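Local coordinates for protein methylenetetrahydrofolate--tRNA-(uracil-5-)-methyltransferase TrmFO (Thermus thermophilus, PDB 3G5S) that probably catalyses the folate- and FAD-dependent methylation of uridine 54 in tRNAs to 5-methyluridine, with NADH or NADPH as reductant, at residues A[163-174]-A[293-301]; A[263-271]-A[381-389]. All coordinates share one frame; numbering follows the deposited sequence.

Overall arrangement
Both contacts draw on the same six-stranded antiparallel sheet, and their centres lie about 17 Å apart. Contact 1 (163-174 with 293-301) sits far out in the fold, about 22 Å from the centre of the chain, where the sheet ends at strand 301-303. Contact 2 (263-271 with 381-389), about 13 Å from that centre, ties the hairpin between strands 258-264 and 271-274 to the end of helix 374-384, beside bound glutathione. Each is partly buried. Contact 1 relies on backbone bonds, one serine hydroxyl and small apolar patches; contact 2 on an arginine, an asparagine amide and a tyrosine ring. They touch where Tyr-166 N approaches Arg-270 O at 2.8 Å.

Contact 1 of 2, residues A[163-174]-A[293-301]; sequences IVLYESIDLTKC and IPGLENAEI. With EDO (1,2-ethanediol), chain H.
Ser-168 OG and two carbonyl oxygens, Glu-300 O and Gly-295 O, take the three hydrogen bonds that join these segments. Glu-300 N reaches Ser-168 OG almost straight (2.8 Å, 170°), while the same hydroxyl donates to a lone pair of Leu-165 O in the carbonyl plane. With OG between the backbone N and the carbonyl carbon (chi1 75°), the serine can make both bonds and bridge the short 3-10 turn to the other segment. Leu-165 N donates to Glu-300 O (2.9 Å), next to the antiparallel non-hydrogen-bonded pair Val-164 and Ile-301. Farther along, Asp-170 N binds Gly-295 O (2.9 Å), and a water donating to that oxygen also links Ser-168 O with Asn-298 N.

Apolar contacts are few. Val-164 CG1 meets Ala-299 CB at 3.9 Å and also touches Ile-301 CG1; Ile-169 and Leu-296 lie side by side, joined through CG1 and CD2.

Charged groups gather at both ends. Lys-173 crosses Glu-297 at about a right angle, touching with its aliphatic CD, 3.9 Å from Glu-297 OE2; a water held weakly by NZ joins it to OE2. Another water bridges Asp-170 OD2 and Glu-297 OE1, which probably eases repulsion between the carboxylates. Glu-300, extended beyond CG beside Leu-165, takes one hydroxyl of an ethanediol, probably from the crystallisation liquor, on each oxygen, OE2 at 2.6 Å from O2.

The pairing puts strand 301-303 at the margin of the antiparallel sheet, next to strand 163-165. Leu-296 and Ile-301 pack on Ile-290 of helix 283-290, Val-164 on Leu-262 of strand 258-264, and Pro-294 on Met-191 of strand 187-191.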
loop_
_atom_site.group_PDB
_atom_site.type_symbol
_atom_site.label_atom_id
_atom_site.label_comp_id
_atom_site.label_asym_id
_atom_site.label_seq_id
_atom_site.Cartn_x
_atom_site.Cartn_y
_atom_site.Cartn_z
ATOM N N ILE A 163 -4.362 8.354 7.893
ATOM C CA ILE A 163 -3.088 8.499 8.583
ATOM C C ILE A 163 -2.554 9.900 8.316
ATOM O O ILE A 163 -2.554 10.357 7.170
ATOM C CB ILE A 163 -2.064 7.470 8.068
ATOM C CG1 ILE A 163 -2.622 6.055 8.239
ATOM C CG2 ILE A 163 -0.733 7.632 8.782
ATOM C CD1 ILE A 163 -1.675 4.967 7.768
ATOM N N VAL A 164 -2.111 10.569 9.375
ATOM C CA VAL A 164 -1.563 11.917 9.266
ATOM C C VAL A 164 -0.085 11.924 9.624
ATOM O O VAL A 164 0.417 11.041 10.323
ATOM C CB VAL A 164 -2.313 12.928 10.161
ATOM C CG1 VAL A 164 -3.789 12.964 9.800
ATOM C CG2 VAL A 164 -2.134 12.603 11.631
ATOM N N LEU A 165 0.604 12.939 9.126
ATOM C CA LEU A 165 2.000 13.161 9.446
ATOM C C LEU A 165 2.110 13.760 10.845
ATOM O O LEU A 165 1.492 14.778 11.141
ATOM C CB LEU A 165 2.606 14.114 8.417
ATOM C CG LEU A 165 4.128 14.240 8.370
ATOM C CD1 LEU A 165 4.730 12.955 7.832
ATOM C CD2 LEU A 165 4.537 15.421 7.506
ATOM N N TYR A 166 2.913 13.138 11.700
ATOM C CA TYR A 166 3.011 13.562 13.091
ATOM C C TYR A 166 3.343 15.045 13.247
ATOM O O TYR A 166 2.741 15.743 14.069
ATOM C CB TYR A 166 4.050 12.719 13.829
ATOM C CG TYR A 166 4.171 13.052 15.297
ATOM C CD1 TYR A 166 3.277 12.527 16.226
ATOM C CD2 TYR A 166 5.170 13.897 15.755
ATOM C CE1 TYR A 166 3.380 12.834 17.573
ATOM C CE2 TYR A 166 5.282 14.204 17.098
ATOM C CZ TYR A 166 4.386 13.670 18.001
ATOM O OH TYR A 166 4.490 13.971 19.342
ATOM N N GLU A 167 4.296 15.526 12.455
ATOM C CA GLU A 167 4.744 16.907 12.576
ATOM C C GLU A 167 3.647 17.915 12.241
ATOM O O GLU A 167 3.767 19.094 12.561
ATOM C CB GLU A 167 5.978 17.147 11.703
ATOM C CG GLU A 167 5.672 17.339 10.230
ATOM C CD GLU A 167 6.876 17.817 9.440
ATOM O OE1 GLU A 167 8.013 17.466 9.819
ATOM O OE2 GLU A 167 6.688 18.542 8.439
ATOM N N SER A 168 2.575 17.455 11.601
ATOM C CA SER A 168 1.482 18.343 11.215
ATOM C C SER A 168 0.410 18.459 12.296
ATOM O O SER A 168 -0.538 19.220 12.144
ATOM C CB SER A 168 0.856 17.907 9.887
ATOM O OG SER A 168 0.041 16.753 10.035
ATOM N N ILE A 169 0.568 17.706 13.383
ATOM C CA ILE A 169 -0.358 17.769 14.504
ATOM C C ILE A 169 -0.004 18.918 15.448
ATOM O O ILE A 169 1.165 19.128 15.776
ATOM C CB ILE A 169 -0.340 16.451 15.305
ATOM C CG1 ILE A 169 -0.671 15.262 14.398
ATOM C CG2 ILE A 169 -1.306 16.528 16.481
ATOM C CD1 ILE A 169 -0.436 13.908 15.056
ATOM N N ASP A 170 -1.019 19.667 15.868
ATOM C CA ASP A 170 -0.849 20.701 16.878
ATOM C C ASP A 170 -0.966 20.053 18.248
ATOM O O ASP A 170 -2.070 19.821 18.749
ATOM C CB ASP A 170 -1.899 21.797 16.691
ATOM C CG ASP A 170 -1.873 22.842 17.791
ATOM O OD1 ASP A 170 -0.979 22.806 18.662
ATOM O OD2 ASP A 170 -2.767 23.715 17.777
ATOM N N LEU A 171 0.181 19.750 18.846
ATOM C CA LEU A 171 0.217 18.987 20.087
ATOM C C LEU A 171 -0.365 19.739 21.284
ATOM O O LEU A 171 -0.658 19.136 22.314
ATOM C CB LEU A 171 1.639 18.512 20.386
ATOM C CG LEU A 171 2.245 17.576 19.336
ATOM C CD1 LEU A 171 3.723 17.356 19.609
ATOM C CD2 LEU A 171 1.499 16.247 19.288
ATOM N N THR A 172 -0.549 21.048 21.152
ATOM C CA THR A 172 -1.119 21.813 22.258
ATOM C C THR A 172 -2.603 21.502 22.448
ATOM O O THR A 172 -3.210 21.929 23.428
ATOM C CB THR A 172 -0.948 23.338 22.076
ATOM O OG1 THR A 172 -1.798 23.798 21.018
ATOM C CG2 THR A 172 0.506 23.699 21.770
ATOM N N LYS A 173 -3.185 20.763 21.509
ATOM C CA LYS A 173 -4.600 20.424 21.580
ATOM C C LYS A 173 -4.817 18.928 21.794
ATOM O O LYS A 173 -5.932 18.418 21.639
ATOM C CB LYS A 173 -5.327 20.906 20.325
ATOM C CG LYS A 173 -5.373 22.425 20.217
ATOM C CD LYS A 173 -6.013 22.894 18.922
ATOM C CE LYS A 173 -5.964 24.411 18.807
ATOM N NZ LYS A 173 -6.679 25.083 19.929
ATOM N N CYS A 174 -3.750 18.229 22.159
ATOM C CA CYS A 174 -3.831 16.799 22.434
ATOM C C CYS A 174 -3.167 16.439 23.751
ATOM O O CYS A 174 -2.416 17.224 24.316
ATOM C CB CYS A 174 -3.130 15.987 21.347
ATOM S SG CYS A 174 -3.307 16.551 19.667
ATOM N N ILE A 293 -11.135 18.317 13.591
ATOM C CA ILE A 293 -10.764 17.704 14.862
ATOM C C ILE A 293 -9.695 18.554 15.533
ATOM O O ILE A 293 -8.688 18.869 14.911
ATOM C CB ILE A 293 -10.226 16.278 14.639
ATOM C CG1 ILE A 293 -11.308 15.402 13.998
ATOM C CG2 ILE A 293 -9.714 15.682 15.947
ATOM C CD1 ILE A 293 -10.778 14.092 13.430
ATOM N N PRO A 294 -9.911 18.943 16.802
ATOM C CA PRO A 294 -8.894 19.744 17.491
ATOM C C PRO A 294 -7.526 19.075 17.447
ATOM O O PRO A 294 -7.404 17.885 17.746
ATOM C CB PRO A 294 -9.415 19.809 18.929
ATOM C CG PRO A 294 -10.893 19.648 18.799
ATOM C CD PRO A 294 -11.090 18.693 17.651
ATOM N N GLY A 295 -6.511 19.846 17.066
ATOM C CA GLY A 295 -5.170 19.324 16.886
ATOM C C GLY A 295 -4.845 19.003 15.437
ATOM O O GLY A 295 -3.679 19.011 15.042
ATOM N N LEU A 296 -5.875 18.736 14.642
ATOM C CA LEU A 296 -5.684 18.296 13.266
ATOM C C LEU A 296 -6.090 19.353 12.236
ATOM O O LEU A 296 -6.227 19.046 11.051
ATOM C CB LEU A 296 -6.441 16.982 13.021
ATOM C CG LEU A 296 -6.088 15.840 13.980
ATOM C CD1 LEU A 296 -6.828 14.569 13.591
ATOM C CD2 LEU A 296 -4.587 15.579 14.023
ATOM N N GLU A 297 -6.258 20.596 12.681
ATOM C CA GLU A 297 -6.734 21.654 11.797
ATOM C C GLU A 297 -5.855 21.857 10.566
ATOM O O GLU A 297 -6.343 22.268 9.511
ATOM C CB GLU A 297 -6.881 22.970 12.567
ATOM C CG GLU A 297 -8.029 22.969 13.567
ATOM C CD GLU A 297 -7.624 22.529 14.966
ATOM O OE1 GLU A 297 -6.507 21.995 15.151
ATOM O OE2 GLU A 297 -8.432 22.724 15.897
ATOM N N ASN A 298 -4.562 21.581 10.708
ATOM C CA ASN A 298 -3.635 21.691 9.588
ATOM C C ASN A 298 -2.920 20.374 9.312
ATOM O O ASN A 298 -1.809 20.348 8.793
ATOM C CB ASN A 298 -2.636 22.813 9.846
ATOM C CG ASN A 298 -3.309 24.164 9.905
ATOM O OD1 ASN A 298 -3.714 24.706 8.880
ATOM N ND2 ASN A 298 -3.456 24.703 11.109
ATOM N N ALA A 299 -3.573 19.277 9.660
ATOM C CA ALA A 299 -2.980 17.964 9.475
ATOM C C ALA A 299 -2.725 17.665 8.004
ATOM O O ALA A 299 -3.529 18.023 7.138
ATOM C CB ALA A 299 -3.872 16.900 10.078
ATOM N N GLU A 300 -1.596 17.008 7.742
ATOM C CA GLU A 300 -1.257 16.514 6.413
ATOM C C GLU A 300 -1.607 15.033 6.377
ATOM O O GLU A 300 -1.014 14.224 7.087
ATOM C CB GLU A 300 0.236 16.704 6.118
ATOM C CG GLU A 300 0.664 16.152 4.761
ATOM C CD GLU A 300 2.150 16.335 4.462
ATOM O OE1 GLU A 300 2.769 17.282 4.994
ATOM O OE2 GLU A 300 2.700 15.532 3.677
ATOM N N ILE A 301 -2.597 14.682 5.570
ATOM C CA ILE A 301 -3.022 13.298 5.455
ATOM C C ILE A 301 -2.146 12.614 4.428
ATOM O O ILE A 301 -2.122 13.019 3.266
ATOM C CB ILE A 301 -4.499 13.198 5.036
ATOM C CG1 ILE A 301 -5.395 13.800 6.121
ATOM C CG2 ILE A 301 -4.880 11.751 4.756
ATOM C CD1 ILE A 301 -6.561 14.586 5.581
HETATM C C1 EDO H . 6.390 17.470 3.527
HETATM O O1 EDO H . 5.605 17.560 4.722
HETATM C C2 EDO H . 6.276 16.066 2.946
HETATM O O2 EDO H . 4.945 15.865 2.455
HETATM O O HOH W 1 -2.875 20.485 12.842
HETATM O O HOH W 2 -4.374 23.769 15.516
HETATM O O HOH W 3 -9.023 24.051 18.233
#

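Contact 2 of 2, residues A[263-271]-A[381-389]; sequences RQEDKAGRM and YLATANPEG. With GSH (glutathione), chain C; EDO (1,2-ethanediol), chain G.
Arg-263 and Asn-386 stack across a contact between a beta hairpin, whose turn joins strands 258-264 and 271-274, and the chain leaving helix 374-384. The Asn-386 amide lies nearly parallel to the guanidinium, planes 8° apart, with ND2 3.4 Å above its centre. That nitrogen donates almost straight to Gln-264 O (3.2 Å), within its own amide plane, while OD1 accepts from Glu-388 N in an Asx turn; the two bonds fix the rotation of the amide.

The guanidinium is gripped at two edges. NH1 and NH2 both donate to Glu-388 O, NH2 at 2.7 Å, and on another edge NE and NH2 hold Glu-265 side-on in a salt bridge, with NE 2.6 Å from Glu-265 OE2. OE2 also accepts from Ser-273 OG, and OE1 shares a water with Asn-386 O. Together these bonds hold the guanidinium flat against the amide.

Glu-265 O accepts from Asn-386 N (2.8 Å), joining the turn to the first residues past the helix. Asp-266 steadies the hairpin: OD1 takes Met-271 N from above the carboxylate plane, and OD2 takes Arg-270 N on its syn lone pair. A water links Lys-267 N to Thr-384 OG1, whose hydroxyl also bonds Arg-380 O.

Apolar contact centres on Tyr-381. Selenomethionine Met-271 sets SE obliquely to the ring in a Met-aromatic contact, and the bend at chi3 (68°) brings CE near Tyr-381 CE1 too; Asp-266 CB meets the edge of the Tyr-381 ring. Beyond Glu-388, the chain lines the glutathione pocket, Gly-389 O lying 3.7 Å from glutathione CB1.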
loop_
_atom_site.group_PDB
_atom_site.type_symbol
_atom_site.label_atom_id
_atom_site.label_comp_id
_atom_site.label_asym_id
_atom_site.label_seq_id
_atom_site.Cartn_x
_atom_site.Cartn_y
_atom_site.Cartn_z
ATOM N N ARG A 263 -2.872 6.625 16.795
ATOM C CA ARG A 263 -1.858 5.657 17.186
ATOM C C ARG A 263 -0.709 5.645 16.194
ATOM O O ARG A 263 -0.888 5.900 15.003
ATOM C CB ARG A 263 -2.446 4.255 17.329
ATOM C CG ARG A 263 -2.678 3.535 16.035
ATOM C CD ARG A 263 -2.978 2.059 16.273
ATOM N NE ARG A 263 -2.631 1.312 15.080
ATOM C CZ ARG A 263 -2.705 -0.007 14.944
ATOM N NH1 ARG A 263 -3.138 -0.781 15.934
ATOM N NH2 ARG A 263 -2.338 -0.544 13.792
ATOM N N GLN A 264 0.477 5.335 16.695
ATOM C CA GLN A 264 1.668 5.285 15.869
ATOM C C GLN A 264 1.659 4.046 14.966
ATOM O O GLN A 264 1.444 2.927 15.441
ATOM C CB GLN A 264 2.902 5.292 16.765
ATOM C CG GLN A 264 4.202 5.293 16.004
ATOM C CD GLN A 264 5.417 5.394 16.902
ATOM O OE1 GLN A 264 6.513 4.980 16.520
ATOM N NE2 GLN A 264 5.233 5.934 18.101
ATOM N N GLU A 265 1.905 4.245 13.672
ATOM C CA GLU A 265 1.913 3.131 12.724
ATOM C C GLU A 265 3.318 2.718 12.297
ATOM O O GLU A 265 3.596 1.533 12.142
ATOM C CB GLU A 265 1.098 3.468 11.477
ATOM C CG GLU A 265 -0.379 3.667 11.733
ATOM C CD GLU A 265 -1.075 2.449 12.336
ATOM O OE1 GLU A 265 -0.525 1.328 12.296
ATOM O OE2 GLU A 265 -2.197 2.625 12.848
ATOM N N ASP A 266 4.192 3.694 12.079
ATOM C CA ASP A 266 5.541 3.413 11.609
ATOM C C ASP A 266 6.542 3.374 12.755
ATOM O O ASP A 266 6.325 3.957 13.813
ATOM C CB ASP A 266 5.983 4.434 10.548
ATOM C CG ASP A 266 6.051 5.849 11.085
ATOM O OD1 ASP A 266 5.252 6.183 11.985
ATOM O OD2 ASP A 266 6.891 6.636 10.589
ATOM N N LYS A 267 7.650 2.687 12.525
ATOM C CA LYS A 267 8.721 2.614 13.505
ATOM C C LYS A 267 9.248 4.010 13.843
ATOM O O LYS A 267 9.513 4.317 15.002
ATOM C CB LYS A 267 9.846 1.737 12.958
ATOM C CG LYS A 267 10.856 1.280 13.983
ATOM C CD LYS A 267 11.842 0.310 13.353
ATOM C CE LYS A 267 12.614 -0.456 14.408
ATOM N NZ LYS A 267 13.290 0.456 15.354
ATOM N N ALA A 268 9.381 4.858 12.825
ATOM C CA ALA A 268 9.935 6.202 12.998
ATOM C C ALA A 268 8.994 7.173 13.710
ATOM O O ALA A 268 9.426 8.215 14.198
ATOM C CB ALA A 268 10.367 6.780 11.652
ATOM N N GLY A 269 7.711 6.844 13.757
ATOM C CA GLY A 269 6.748 7.705 14.417
ATOM C C GLY A 269 6.318 8.923 13.622
ATOM O O GLY A 269 5.765 9.859 14.197
ATOM N N ARG A 270 6.559 8.920 12.312
ATOM C CA ARG A 270 6.061 9.990 11.444
ATOM C C ARG A 270 4.588 9.836 11.073
ATOM O O ARG A 270 3.965 10.792 10.624
ATOM C CB ARG A 270 6.871 10.053 10.150
ATOM C CG ARG A 270 8.292 10.524 10.329
ATOM C CD ARG A 270 9.008 10.642 8.997
ATOM N NE ARG A 270 9.233 9.343 8.367
ATOM C CZ ARG A 270 10.346 8.626 8.499
ATOM N NH1 ARG A 270 11.340 9.063 9.264
ATOM N NH2 ARG A 270 10.454 7.458 7.883
HETATM N N MSE A 271 4.043 8.632 11.231
HETATM C CA MSE A 271 2.730 8.307 10.674
HETATM C C MSE A 271 1.783 7.809 11.754
HETATM O O MSE A 271 2.036 6.766 12.368
HETATM C CB MSE A 271 2.883 7.247 9.578
HETATM C CG MSE A 271 3.755 7.720 8.442
HETATM SE SE MSE A 271 4.256 6.324 7.213
HETATM C CE MSE A 271 2.543 6.007 6.505
ATOM N N TYR A 381 8.508 -0.092 5.519
ATOM C CA TYR A 381 7.250 0.055 6.251
ATOM C C TYR A 381 6.522 -1.296 6.361
ATOM O O TYR A 381 6.078 -1.680 7.445
ATOM C CB TYR A 381 6.342 1.110 5.595
ATOM C CG TYR A 381 5.017 1.286 6.301
ATOM C CD1 TYR A 381 4.868 2.232 7.303
ATOM C CD2 TYR A 381 3.913 0.511 5.966
ATOM C CE1 TYR A 381 3.663 2.406 7.959
ATOM C CE2 TYR A 381 2.698 0.665 6.626
ATOM C CZ TYR A 381 2.579 1.626 7.618
ATOM O OH TYR A 381 1.390 1.827 8.295
ATOM N N LEU A 382 6.412 -2.023 5.252
ATOM C CA LEU A 382 5.764 -3.336 5.272
ATOM C C LEU A 382 6.358 -4.233 6.349
ATOM O O LEU A 382 5.637 -4.963 7.039
ATOM C CB LEU A 382 5.869 -4.031 3.910
ATOM C CG LEU A 382 5.142 -3.391 2.728
ATOM C CD1 LEU A 382 5.377 -4.220 1.471
ATOM C CD2 LEU A 382 3.644 -3.206 3.004
ATOM N N ALA A 383 7.680 -4.181 6.489
ATOM C CA ALA A 383 8.378 -5.094 7.381
ATOM C C ALA A 383 8.320 -4.658 8.840
ATOM O O ALA A 383 8.473 -5.494 9.729
ATOM C CB ALA A 383 9.823 -5.257 6.941
ATOM N N THR A 384 8.108 -3.363 9.089
ATOM C CA THR A 384 8.286 -2.816 10.435
ATOM C C THR A 384 7.080 -2.070 11.005
ATOM O O THR A 384 7.138 -1.581 12.128
ATOM C CB THR A 384 9.523 -1.878 10.505
ATOM O OG1 THR A 384 9.317 -0.732 9.666
ATOM C CG2 THR A 384 10.791 -2.610 10.069
ATOM N N ALA A 385 5.996 -1.978 10.241
ATOM C CA ALA A 385 4.822 -1.259 10.712
ATOM C C ALA A 385 4.159 -1.984 11.878
ATOM O O ALA A 385 4.439 -3.150 12.159
ATOM C CB ALA A 385 3.832 -1.051 9.579
ATOM N N ASN A 386 3.279 -1.266 12.569
ATOM C CA ASN A 386 2.457 -1.837 13.627
ATOM C C ASN A 386 1.688 -3.054 13.100
ATOM O O ASN A 386 0.899 -2.924 12.170
ATOM C CB ASN A 386 1.488 -0.753 14.109
ATOM C CG ASN A 386 0.808 -1.100 15.416
ATOM O OD1 ASN A 386 0.590 -2.270 15.732
ATOM N ND2 ASN A 386 0.446 -0.072 16.177
ATOM N N PRO A 387 1.912 -4.247 13.688
ATOM C CA PRO A 387 1.279 -5.452 13.135
ATOM C C PRO A 387 -0.185 -5.622 13.537
ATOM O O PRO A 387 -0.938 -6.357 12.881
ATOM C CB PRO A 387 2.113 -6.585 13.731
ATOM C CG PRO A 387 2.628 -6.030 15.027
ATOM C CD PRO A 387 2.838 -4.553 14.795
ATOM N N GLU A 388 -0.583 -4.972 14.621
ATOM C CA GLU A 388 -1.930 -5.149 15.143
ATOM C C GLU A 388 -2.918 -4.400 14.265
ATOM O O GLU A 388 -2.894 -3.176 14.202
ATOM C CB GLU A 388 -2.001 -4.649 16.585
ATOM C CG GLU A 388 -1.031 -5.360 17.511
ATOM C CD GLU A 388 -1.243 -6.861 17.537
ATOM O OE1 GLU A 388 -0.238 -7.602 17.580
ATOM O OE2 GLU A 388 -2.415 -7.298 17.509
ATOM N N GLY A 389 -3.781 -5.133 13.576
ATOM C CA GLY A 389 -4.705 -4.513 12.642
ATOM C C GLY A 389 -4.020 -3.904 11.423
ATOM O O GLY A 389 -4.511 -2.938 10.848
HETATM N N1 GSH C . -8.311 -5.377 7.749
HETATM C CA1 GSH C . -7.706 -6.159 8.811
HETATM C C1 GSH C . -8.563 -7.340 9.239
HETATM O O11 GSH C . -9.717 -7.628 8.512
HETATM O O12 GSH C . -8.106 -8.155 9.973
HETATM C CB1 GSH C . -7.223 -5.325 9.995
HETATM C CG1 GSH C . -8.246 -4.949 11.060
HETATM C CD1 GSH C . -9.333 -3.940 10.698
HETATM O OE1 GSH C . -9.542 -3.597 9.578
HETATM N N2 GSH C . -10.096 -3.391 11.783
HETATM C CA2 GSH C . -11.058 -2.361 11.548
HETATM C C2 GSH C . -10.576 -0.995 12.027
HETATM O O2 GSH C . -10.706 -0.681 13.163
HETATM C CB2 GSH C . -12.351 -2.793 12.221
HETATM S SG2 GSH C . -13.814 -1.789 11.888
HETATM N N3 GSH C . -10.406 0.029 11.016
HETATM C CA3 GSH C . -10.123 1.389 11.424
HETATM C C3 GSH C . -8.696 1.615 11.901
HETATM O O31 GSH C . -8.429 2.388 12.766
HETATM O O32 GSH C . -7.769 0.683 11.478
HETATM C C1 EDO G . 5.149 0.734 15.156
HETATM O O1 EDO G . 5.819 0.219 13.998
HETATM C C2 EDO G . 4.439 -0.379 15.921
HETATM O O2 EDO G . 5.245 -1.557 15.897
HETATM O O HOH W 4 0.330 -0.723 10.697
HETATM O O HOH W 5 7.542 1.430 9.941
#